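Local structure of FBP protein (Leishmania major, 5OEZ) at residues F266-D271 against T318-G323; E226-E231 against L330-R335. The protein probably catalyses the magnesium-dependent hydrolysis of fructose 1,6-bisphosphate to fructose 6-phosphate and phosphate, as a homotetrameric class 1 fructose-1,6-bisphosphatase of gluconeogenesis. All coordinates share one frame; numbering follows the deposited sequence.

In the fold
Both interactions lie in the C-terminal domain, on the same side of the chain's centre, with their own centres 11 Å apart. Along the chain the order is helix 227-238, strand 265-268, strand 317-323 and helix 325-338, so the strand pair of interaction 1 falls between the two helical segments of interaction 2. Strand 317-323 leads almost directly into helix 325-338. Interaction 1 joins neighbouring strands of the mixed sheet; interaction 2 packs the two helices against each other on the C267 and Y321 face of that pair. Y321 and C267 touch W228, M332 and F229, so the helix layer packs directly on the sheet and the two contacts share one interface, while Y268 on the other face belongs to the fructose 6-phosphate site.

Interaction 1 of 2, residues F266-D271 against T318-G323; sequences FCYPKD and TPVYFG
F266 opens an antiparallel ladder with F322: F266 N donates to F322 O at 2.8 Å, and F322 N returns a bond to F266 O, both nearly straight. F266 has CG anti to the backbone N (chi1 177°); on the same face its CE2 lies 4.3 Å from V320 CG2, and helix 252-262 packs against the F266 ring. C267 and Y321 form the next, non-hydrogen-bonded pair. Here C267 SG lies at the edge of the Y321 ring, 3.9 Å from CD2, a sulfur-aromatic contact, and C267 CA-H points at V320 O. Y268 resumes the bonding through N to V320 O at 3.0 Å. Its own O receives V320 N from above the carbonyl plane, and its CB rests on V320 CG2. The phenol leads away from the pair toward Y248 and K278. Beyond the strand, P269 CA approaches Y321 OH at 3.6 Å, while P319 CB packs beside the backbone N of K270, whose NZ bonds to S302. A two-strand antiparallel ladder thus carries sheet-to-helix packing through C267 and Y321 on one face and presents Y268 to the fructose 6-phosphate site on the other.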
ATOM      1  N   PHE C 266     -22.582 -18.679  18.734  1.00 40.98           N
ATOM      2  CA  PHE C 266     -21.362 -19.429  18.476  1.00 47.48           C
ATOM      3  C   PHE C 266     -21.147 -20.430  19.613  1.00 39.39           C
ATOM      4  O   PHE C 266     -21.154 -20.028  20.776  1.00 44.39           O
ATOM      5  CB  PHE C 266     -20.166 -18.465  18.393  1.00 40.10           C
ATOM      6  CG  PHE C 266     -18.860 -19.155  18.207  1.00 38.15           C
ATOM      7  CD1 PHE C 266     -18.532 -19.718  16.975  1.00 45.06           C
ATOM      8  CD2 PHE C 266     -17.977 -19.307  19.281  1.00 46.93           C
ATOM      9  CE1 PHE C 266     -17.333 -20.397  16.797  1.00 50.80           C
ATOM     10  CE2 PHE C 266     -16.783 -19.999  19.117  1.00 48.87           C
ATOM     11  CZ  PHE C 266     -16.465 -20.545  17.874  1.00 52.64           C
ATOM     12  N   CYS C 267     -20.887 -21.694  19.276  1.00 45.44           N
ATOM     13  CA  CYS C 267     -20.723 -22.766  20.284  1.00 44.89           C
ATOM     14  C   CYS C 267     -19.477 -23.613  20.059  1.00 39.02           C
ATOM     15  O   CYS C 267     -19.181 -24.012  18.938  1.00 40.25           O
ATOM     16  CB  CYS C 267     -21.913 -23.702  20.273  1.00 39.33           C
ATOM     17  SG  CYS C 267     -23.491 -22.940  20.563  1.00 53.79           S
ATOM     18  N   TYR C 268     -18.725 -23.814  21.135  1.00 40.67           N
ATOM     19  CA  TYR C 268     -17.801 -24.938  21.249  1.00 45.52           C
ATOM     20  C   TYR C 268     -18.266 -25.737  22.451  1.00 43.57           C
ATOM     21  O   TYR C 268     -17.808 -25.492  23.573  1.00 44.63           O
ATOM     22  CB  TYR C 268     -16.366 -24.540  21.456  1.00 48.55           C
ATOM     23  CG  TYR C 268     -15.571 -24.136  20.235  1.00 56.67           C
ATOM     24  CD1 TYR C 268     -15.255 -25.050  19.231  1.00 59.25           C
ATOM     25  CD2 TYR C 268     -15.067 -22.842  20.118  1.00 61.11           C
ATOM     26  CE1 TYR C 268     -14.506 -24.666  18.113  1.00 63.96           C
ATOM     27  CE2 TYR C 268     -14.303 -22.458  19.021  1.00 77.80           C
ATOM     28  CZ  TYR C 268     -14.031 -23.369  18.015  1.00 67.48           C
ATOM     29  OH  TYR C 268     -13.285 -22.982  16.927  1.00 92.16           O
ATOM     30  N   PRO C 269     -19.180 -26.676  22.214  1.00 41.26           N
ATOM     31  CA  PRO C 269     -19.778 -27.420  23.301  1.00 46.06           C
ATOM     32  C   PRO C 269     -18.837 -28.453  23.844  1.00 48.18           C
ATOM     33  O   PRO C 269     -17.827 -28.758  23.227  1.00 51.76           O
ATOM     34  CB  PRO C 269     -20.947 -28.134  22.628  1.00 44.56           C
ATOM     35  CG  PRO C 269     -20.457 -28.402  21.256  1.00 48.13           C
ATOM     36  CD  PRO C 269     -19.578 -27.219  20.898  1.00 43.87           C
ATOM     37  N   LYS C 270     -19.176 -28.973  25.016  1.00 51.55           N
ATOM     38  CA  LYS C 270     -18.434 -30.066  25.608  1.00 50.58           C
ATOM     39  C   LYS C 270     -18.587 -31.292  24.694  1.00 49.85           C
ATOM     40  O   LYS C 270     -19.652 -31.550  24.149  1.00 53.08           O
ATOM     41  CB  LYS C 270     -18.989 -30.352  27.002  1.00 65.77           C
ATOM     42  CG  LYS C 270     -18.078 -31.160  27.915  1.00 74.51           C
ATOM     43  CD  LYS C 270     -18.743 -31.773  29.150  1.00 93.81           C
ATOM     44  CE  LYS C 270     -19.626 -30.826  29.948  1.00 94.94           C
ATOM     45  NZ  LYS C 270     -18.853 -29.838  30.742  1.00115.26           N
ATOM     46  N   ASP C 271     -17.514 -32.027  24.516  1.00 57.10           N
ATOM     47  CA  ASP C 271     -17.574 -33.266  23.772  1.00 82.51           C
ATOM     48  C   ASP C 271     -16.659 -34.290  24.430  1.00 85.07           C
ATOM     49  O   ASP C 271     -15.692 -33.932  25.122  1.00 74.36           O
ATOM     50  CB  ASP C 271     -17.376 -33.115  22.242  1.00 97.96           C
ATOM     51  CG  ASP C 271     -15.980 -32.901  21.815  1.00 95.68           C
ATOM     52  OD1 ASP C 271     -15.077 -33.668  22.176  1.00129.58           O
ATOM     53  OD2 ASP C 271     -15.840 -32.029  20.963  1.00107.38           O
ATOM     54  N   THR C 318     -12.452 -24.320  28.918  1.00 46.68           N
ATOM     55  CA  THR C 318     -13.890 -24.250  29.115  1.00 51.99           C
ATOM     56  C   THR C 318     -14.588 -24.410  27.763  1.00 51.76           C
ATOM     57  O   THR C 318     -14.057 -23.943  26.769  1.00 45.49           O
ATOM     58  CB  THR C 318     -14.305 -22.892  29.783  1.00 47.96           C
ATOM     59  OG1 THR C 318     -15.731 -22.791  29.863  1.00 50.63           O
ATOM     60  CG2 THR C 318     -13.771 -21.679  29.023  1.00 43.19           C
ATOM     61  N   PRO C 319     -15.783 -25.038  27.742  1.00 51.70           N
ATOM     62  CA  PRO C 319     -16.676 -24.858  26.596  1.00 46.29           C
ATOM     63  C   PRO C 319     -17.283 -23.466  26.601  1.00 40.96           C
ATOM     64  O   PRO C 319     -17.211 -22.761  27.609  1.00 48.11           O
ATOM     65  CB  PRO C 319     -17.774 -25.901  26.839  1.00 47.80           C
ATOM     66  CG  PRO C 319     -17.848 -26.003  28.314  1.00 57.55           C
ATOM     67  CD  PRO C 319     -16.446 -25.790  28.831  1.00 50.12           C
ATOM     68  N   VAL C 320     -17.854 -23.048  25.472  1.00 44.50           N
ATOM     69  CA  VAL C 320     -18.447 -21.710  25.358  1.00 45.59           C
ATOM     70  C   VAL C 320     -19.739 -21.759  24.546  1.00 40.20           C
ATOM     71  O   VAL C 320     -19.833 -22.486  23.554  1.00 37.41           O
ATOM     72  CB  VAL C 320     -17.474 -20.651  24.709  1.00 48.96           C
ATOM     73  CG1 VAL C 320     -16.177 -20.521  25.506  1.00 48.75           C
ATOM     74  CG2 VAL C 320     -17.162 -20.988  23.256  1.00 45.46           C
ATOM     75  N   TYR C 321     -20.693 -20.936  24.972  1.00 34.40           N
ATOM     76  CA  TYR C 321     -21.916 -20.641  24.256  1.00 36.37           C
ATOM     77  C   TYR C 321     -22.074 -19.117  24.299  1.00 34.42           C
ATOM     78  O   TYR C 321     -22.411 -18.545  25.340  1.00 44.72           O
ATOM     79  CB  TYR C 321     -23.096 -21.363  24.920  1.00 33.62           C
ATOM     80  CG  TYR C 321     -22.784 -22.800  25.260  1.00 33.72           C
ATOM     81  CD1 TYR C 321     -22.251 -23.126  26.499  1.00 39.95           C
ATOM     82  CD2 TYR C 321     -22.964 -23.825  24.332  1.00 38.13           C
ATOM     83  CE1 TYR C 321     -21.929 -24.426  26.815  1.00 37.28           C
ATOM     84  CE2 TYR C 321     -22.644 -25.136  24.643  1.00 37.15           C
ATOM     85  CZ  TYR C 321     -22.144 -25.435  25.890  1.00 35.81           C
ATOM     86  OH  TYR C 321     -21.803 -26.722  26.238  1.00 38.71           O
ATOM     87  N   PHE C 322     -21.798 -18.474  23.167  1.00 38.55           N
ATOM     88  CA  PHE C 322     -21.717 -17.008  23.049  1.00 40.80           C
ATOM     89  C   PHE C 322     -22.720 -16.481  22.033  1.00 39.22           C
ATOM     90  O   PHE C 322     -22.841 -17.032  20.949  1.00 34.57           O
ATOM     91  CB  PHE C 322     -20.344 -16.567  22.499  1.00 46.25           C
ATOM     92  CG  PHE C 322     -19.187 -16.674  23.463  1.00 48.77           C
ATOM     93  CD1 PHE C 322     -19.335 -17.034  24.795  1.00 66.57           C
ATOM     94  CD2 PHE C 322     -17.919 -16.373  23.015  1.00 63.47           C
ATOM     95  CE1 PHE C 322     -18.231 -17.108  25.635  1.00 65.91           C
ATOM     96  CE2 PHE C 322     -16.814 -16.425  23.852  1.00 64.50           C
ATOM     97  CZ  PHE C 322     -16.967 -16.793  25.164  1.00 60.13           C
ATOM     98  N   GLY C 323     -23.360 -15.362  22.345  1.00 40.59           N
ATOM     99  CA  GLY C 323     -23.984 -14.546  21.315  1.00 41.31           C
ATOM    100  C   GLY C 323     -25.190 -13.772  21.775  1.00 41.45           C
ATOM    101  O   GLY C 323     -25.252 -13.296  22.923  1.00 40.78           O
TER

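Interaction 2 of 2, residues E226-E231 against L330-R335; sequences EPWFKE and LCMAFR
W228 and R335 form the tight part of this helix pair, whose short axes approach to 8.7 Å at a crossing angle of 136°. W228 CB points toward the other helix, and CG sits between the backbone N and the carbonyl carbon (chi1 73°). R335 CB sits over the centre of the six-membered ring, 3.5 Å from its centroid, as a CH-pi contact, and CG continues across the same face to 3.4 Å from W228 CE2. F229 CB lies under the opposite face, offset toward the rim. At the indole edge C331 SG lies in the ring plane, 4.0 Å from W228 CZ3, and also meets the edge of the F229 ring at CE1, so one sulfur borders two aromatic rings. M332 CE touches W228 CH2, and F334 CB packs on W228 CE3. Y321 of strand 317-323 touches F229, C331 and M332.

The contact thins toward E231, which meets F334 through CB, 4.0 Å from CD2, while its OE1 forms a salt bridge with R337. On the more solvent-exposed side, R335 is partly exposed and its guanidinium leads away from the indole, the two planes 52° apart; it is the methylenes CB and CG that cover the indole face. W228 NE1 makes a weak hydrogen bond, 3.3 Å, to OE1 of E226, the residue just before helix 227-238. The chemistry is therefore chiefly dispersive, with aromatic, sulfur and methylene surfaces joining the helices, the E231 carboxylate paired to R337 and the R335 guanidinium directed away from the indole.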
ATOM      1  N   GLU C 226     -22.878 -34.005  24.000  1.00 49.45           N
ATOM      2  CA  GLU C 226     -23.819 -34.372  25.047  1.00 46.96           C
ATOM      3  C   GLU C 226     -25.221 -34.411  24.455  1.00 48.91           C
ATOM      4  O   GLU C 226     -25.527 -33.609  23.568  1.00 61.26           O
ATOM      5  CB  GLU C 226     -23.779 -33.353  26.200  1.00 47.46           C
ATOM      6  CG  GLU C 226     -22.498 -33.423  27.015  1.00 52.70           C
ATOM      7  CD  GLU C 226     -22.515 -32.479  28.204  1.00 64.84           C
ATOM      8  OE1 GLU C 226     -22.382 -31.248  28.006  1.00 58.08           O
ATOM      9  OE2 GLU C 226     -22.637 -32.968  29.346  1.00 73.92           O
ATOM     10  N   PRO C 227     -26.077 -35.326  24.935  1.00 47.99           N
ATOM     11  CA  PRO C 227     -27.429 -35.436  24.355  1.00 49.60           C
ATOM     12  C   PRO C 227     -28.248 -34.141  24.335  1.00 44.46           C
ATOM     13  O   PRO C 227     -28.907 -33.870  23.346  1.00 47.76           O
ATOM     14  CB  PRO C 227     -28.099 -36.498  25.232  1.00 46.59           C
ATOM     15  CG  PRO C 227     -26.970 -37.375  25.669  1.00 50.71           C
ATOM     16  CD  PRO C 227     -25.750 -36.492  25.786  1.00 49.16           C
ATOM     17  N   TRP C 228     -28.201 -33.348  25.397  1.00 45.90           N
ATOM     18  CA  TRP C 228     -28.970 -32.114  25.414  1.00 45.82           C
ATOM     19  C   TRP C 228     -28.591 -31.161  24.260  1.00 47.54           C
ATOM     20  O   TRP C 228     -29.452 -30.491  23.711  1.00 43.17           O
ATOM     21  CB  TRP C 228     -28.870 -31.407  26.754  1.00 42.80           C
ATOM     22  CG  TRP C 228     -27.552 -30.721  27.057  1.00 45.37           C
ATOM     23  CD1 TRP C 228     -26.543 -31.201  27.831  1.00 43.91           C
ATOM     24  CD2 TRP C 228     -27.136 -29.411  26.622  1.00 41.93           C
ATOM     25  NE1 TRP C 228     -25.521 -30.280  27.901  1.00 48.22           N
ATOM     26  CE2 TRP C 228     -25.857 -29.179  27.160  1.00 46.90           C
ATOM     27  CE3 TRP C 228     -27.722 -28.420  25.826  1.00 38.04           C
ATOM     28  CZ2 TRP C 228     -25.152 -27.983  26.937  1.00 45.88           C
ATOM     29  CZ3 TRP C 228     -27.035 -27.252  25.606  1.00 44.56           C
ATOM     30  CH2 TRP C 228     -25.759 -27.040  26.159  1.00 47.31           C
ATOM     31  N   PHE C 229     -27.314 -31.133  23.887  1.00 47.35           N
ATOM     32  CA  PHE C 229     -26.854 -30.277  22.811  1.00 43.80           C
ATOM     33  C   PHE C 229     -27.216 -30.825  21.427  1.00 41.44           C
ATOM     34  O   PHE C 229     -27.471 -30.051  20.502  1.00 37.30           O
ATOM     35  CB  PHE C 229     -25.348 -30.002  22.912  1.00 47.46           C
ATOM     36  CG  PHE C 229     -24.887 -28.869  22.026  1.00 47.52           C
ATOM     37  CD1 PHE C 229     -25.025 -27.544  22.441  1.00 40.14           C
ATOM     38  CD2 PHE C 229     -24.357 -29.126  20.774  1.00 44.52           C
ATOM     39  CE1 PHE C 229     -24.611 -26.493  21.619  1.00 42.45           C
ATOM     40  CE2 PHE C 229     -23.964 -28.083  19.947  1.00 45.71           C
ATOM     41  CZ  PHE C 229     -24.082 -26.762  20.376  1.00 40.86           C
ATOM     42  N   LYS C 230     -27.251 -32.143  21.280  1.00 39.20           N
ATOM     43  CA  LYS C 230     -27.789 -32.739  20.054  1.00 42.33           C
ATOM     44  C   LYS C 230     -29.236 -32.335  19.876  1.00 46.74           C
ATOM     45  O   LYS C 230     -29.659 -31.991  18.776  1.00 51.66           O
ATOM     46  CB  LYS C 230     -27.705 -34.258  20.089  1.00 43.34           C
ATOM     47  CG  LYS C 230     -26.297 -34.816  20.090  1.00 45.42           C
ATOM     48  CD  LYS C 230     -26.355 -36.337  20.055  1.00 45.17           C
ATOM     49  CE  LYS C 230     -24.975 -36.950  20.102  1.00 48.62           C
ATOM     50  NZ  LYS C 230     -25.076 -38.396  20.369  1.00 56.90           N
ATOM     51  N   GLU C 231     -29.999 -32.385  20.965  1.00 47.74           N
ATOM     52  CA  GLU C 231     -31.411 -32.012  20.905  1.00 50.16           C
ATOM     53  C   GLU C 231     -31.604 -30.564  20.498  1.00 39.78           C
ATOM     54  O   GLU C 231     -32.497 -30.261  19.721  1.00 42.08           O
ATOM     55  CB  GLU C 231     -32.107 -32.298  22.237  1.00 49.34           C
ATOM     56  CG  GLU C 231     -32.238 -33.788  22.512  1.00 50.56           C
ATOM     57  CD  GLU C 231     -32.868 -34.111  23.862  1.00 54.28           C
ATOM     58  OE1 GLU C 231     -33.575 -33.236  24.461  1.00 60.93           O
ATOM     59  OE2 GLU C 231     -32.697 -35.283  24.301  1.00 60.23           O
ATOM     60  N   LEU C 330     -32.161 -19.930  24.717  1.00 45.83           N
ATOM     61  CA  LEU C 330     -32.801 -21.097  24.119  1.00 52.49           C
ATOM     62  C   LEU C 330     -31.892 -22.322  24.244  1.00 48.14           C
ATOM     63  O   LEU C 330     -32.356 -23.394  24.589  1.00 44.66           O
ATOM     64  CB  LEU C 330     -33.163 -20.840  22.649  1.00 48.63           C
ATOM     65  CG  LEU C 330     -33.792 -22.000  21.862  1.00 53.86           C
ATOM     66  CD1 LEU C 330     -35.156 -22.314  22.425  1.00 53.64           C
ATOM     67  CD2 LEU C 330     -33.890 -21.699  20.371  1.00 53.15           C
ATOM     68  N   CYS C 331     -30.601 -22.123  23.991  1.00 46.53           N
ATOM     69  CA  CYS C 331     -29.586 -23.161  24.133  1.00 47.61           C
ATOM     70  C   CYS C 331     -29.519 -23.685  25.567  1.00 45.83           C
ATOM     71  O   CYS C 331     -29.543 -24.882  25.799  1.00 47.51           O
ATOM     72  CB  CYS C 331     -28.220 -22.608  23.701  1.00 45.17           C
ATOM     73  SG  CYS C 331     -26.825 -23.747  23.764  1.00 48.12           S
ATOM     74  N   MET C 332     -29.475 -22.780  26.536  1.00 43.21           N
ATOM     75  CA  MET C 332     -29.433 -23.173  27.940  1.00 44.36           C
ATOM     76  C   MET C 332     -30.712 -23.857  28.409  1.00 47.64           C
ATOM     77  O   MET C 332     -30.676 -24.630  29.367  1.00 47.27           O
ATOM     78  CB  MET C 332     -29.096 -21.971  28.838  1.00 45.23           C
ATOM     79  CG  MET C 332     -27.654 -21.492  28.723  1.00 43.57           C
ATOM     80  SD  MET C 332     -26.388 -22.774  28.969  1.00 54.65           S
ATOM     81  CE  MET C 332     -25.884 -23.133  27.286  1.00 47.57           C
ATOM     82  N   ALA C 333     -31.838 -23.567  27.759  1.00 44.10           N
ATOM     83  CA  ALA C 333     -33.107 -24.201  28.112  1.00 43.51           C
ATOM     84  C   ALA C 333     -33.081 -25.696  27.836  1.00 47.07           C
ATOM     85  O   ALA C 333     -33.705 -26.459  28.564  1.00 49.37           O
ATOM     86  CB  ALA C 333     -34.262 -23.540  27.380  1.00 40.25           C
ATOM     87  N   PHE C 334     -32.395 -26.109  26.776  1.00 40.51           N
ATOM     88  CA  PHE C 334     -32.205 -27.536  26.519  1.00 36.42           C
ATOM     89  C   PHE C 334     -31.306 -28.190  27.586  1.00 39.68           C
ATOM     90  O   PHE C 334     -31.563 -29.306  28.005  1.00 39.35           O
ATOM     91  CB  PHE C 334     -31.651 -27.787  25.112  1.00 34.86           C
ATOM     92  CG  PHE C 334     -32.678 -27.670  24.029  1.00 41.19           C
ATOM     93  CD1 PHE C 334     -32.966 -26.438  23.435  1.00 37.23           C
ATOM     94  CD2 PHE C 334     -33.386 -28.797  23.607  1.00 37.83           C
ATOM     95  CE1 PHE C 334     -33.931 -26.328  22.431  1.00 37.19           C
ATOM     96  CE2 PHE C 334     -34.352 -28.694  22.629  1.00 38.58           C
ATOM     97  CZ  PHE C 334     -34.621 -27.454  22.031  1.00 40.33           C
ATOM     98  N   ARG C 335     -30.259 -27.494  28.012  1.00 46.78           N
ATOM     99  CA  ARG C 335     -29.383 -28.000  29.075  1.00 42.75           C
ATOM    100  C   ARG C 335     -30.143 -28.107  30.412  1.00 44.67           C
ATOM    101  O   ARG C 335     -30.060 -29.139  31.085  1.00 46.84           O
ATOM    102  CB  ARG C 335     -28.140 -27.096  29.250  1.00 49.56           C
ATOM    103  CG  ARG C 335     -27.012 -27.717  30.062  1.00 51.13           C
ATOM    104  CD  ARG C 335     -26.982 -27.342  31.553  1.00 55.55           C
ATOM    105  NE  ARG C 335     -27.444 -25.980  31.907  1.00 59.62           N
ATOM    106  CZ  ARG C 335     -26.687 -24.876  31.960  1.00 56.85           C
ATOM    107  NH1 ARG C 335     -25.386 -24.895  31.656  1.00 56.12           N
ATOM    108  NH2 ARG C 335     -27.250 -23.718  32.300  1.00 49.28           N
TER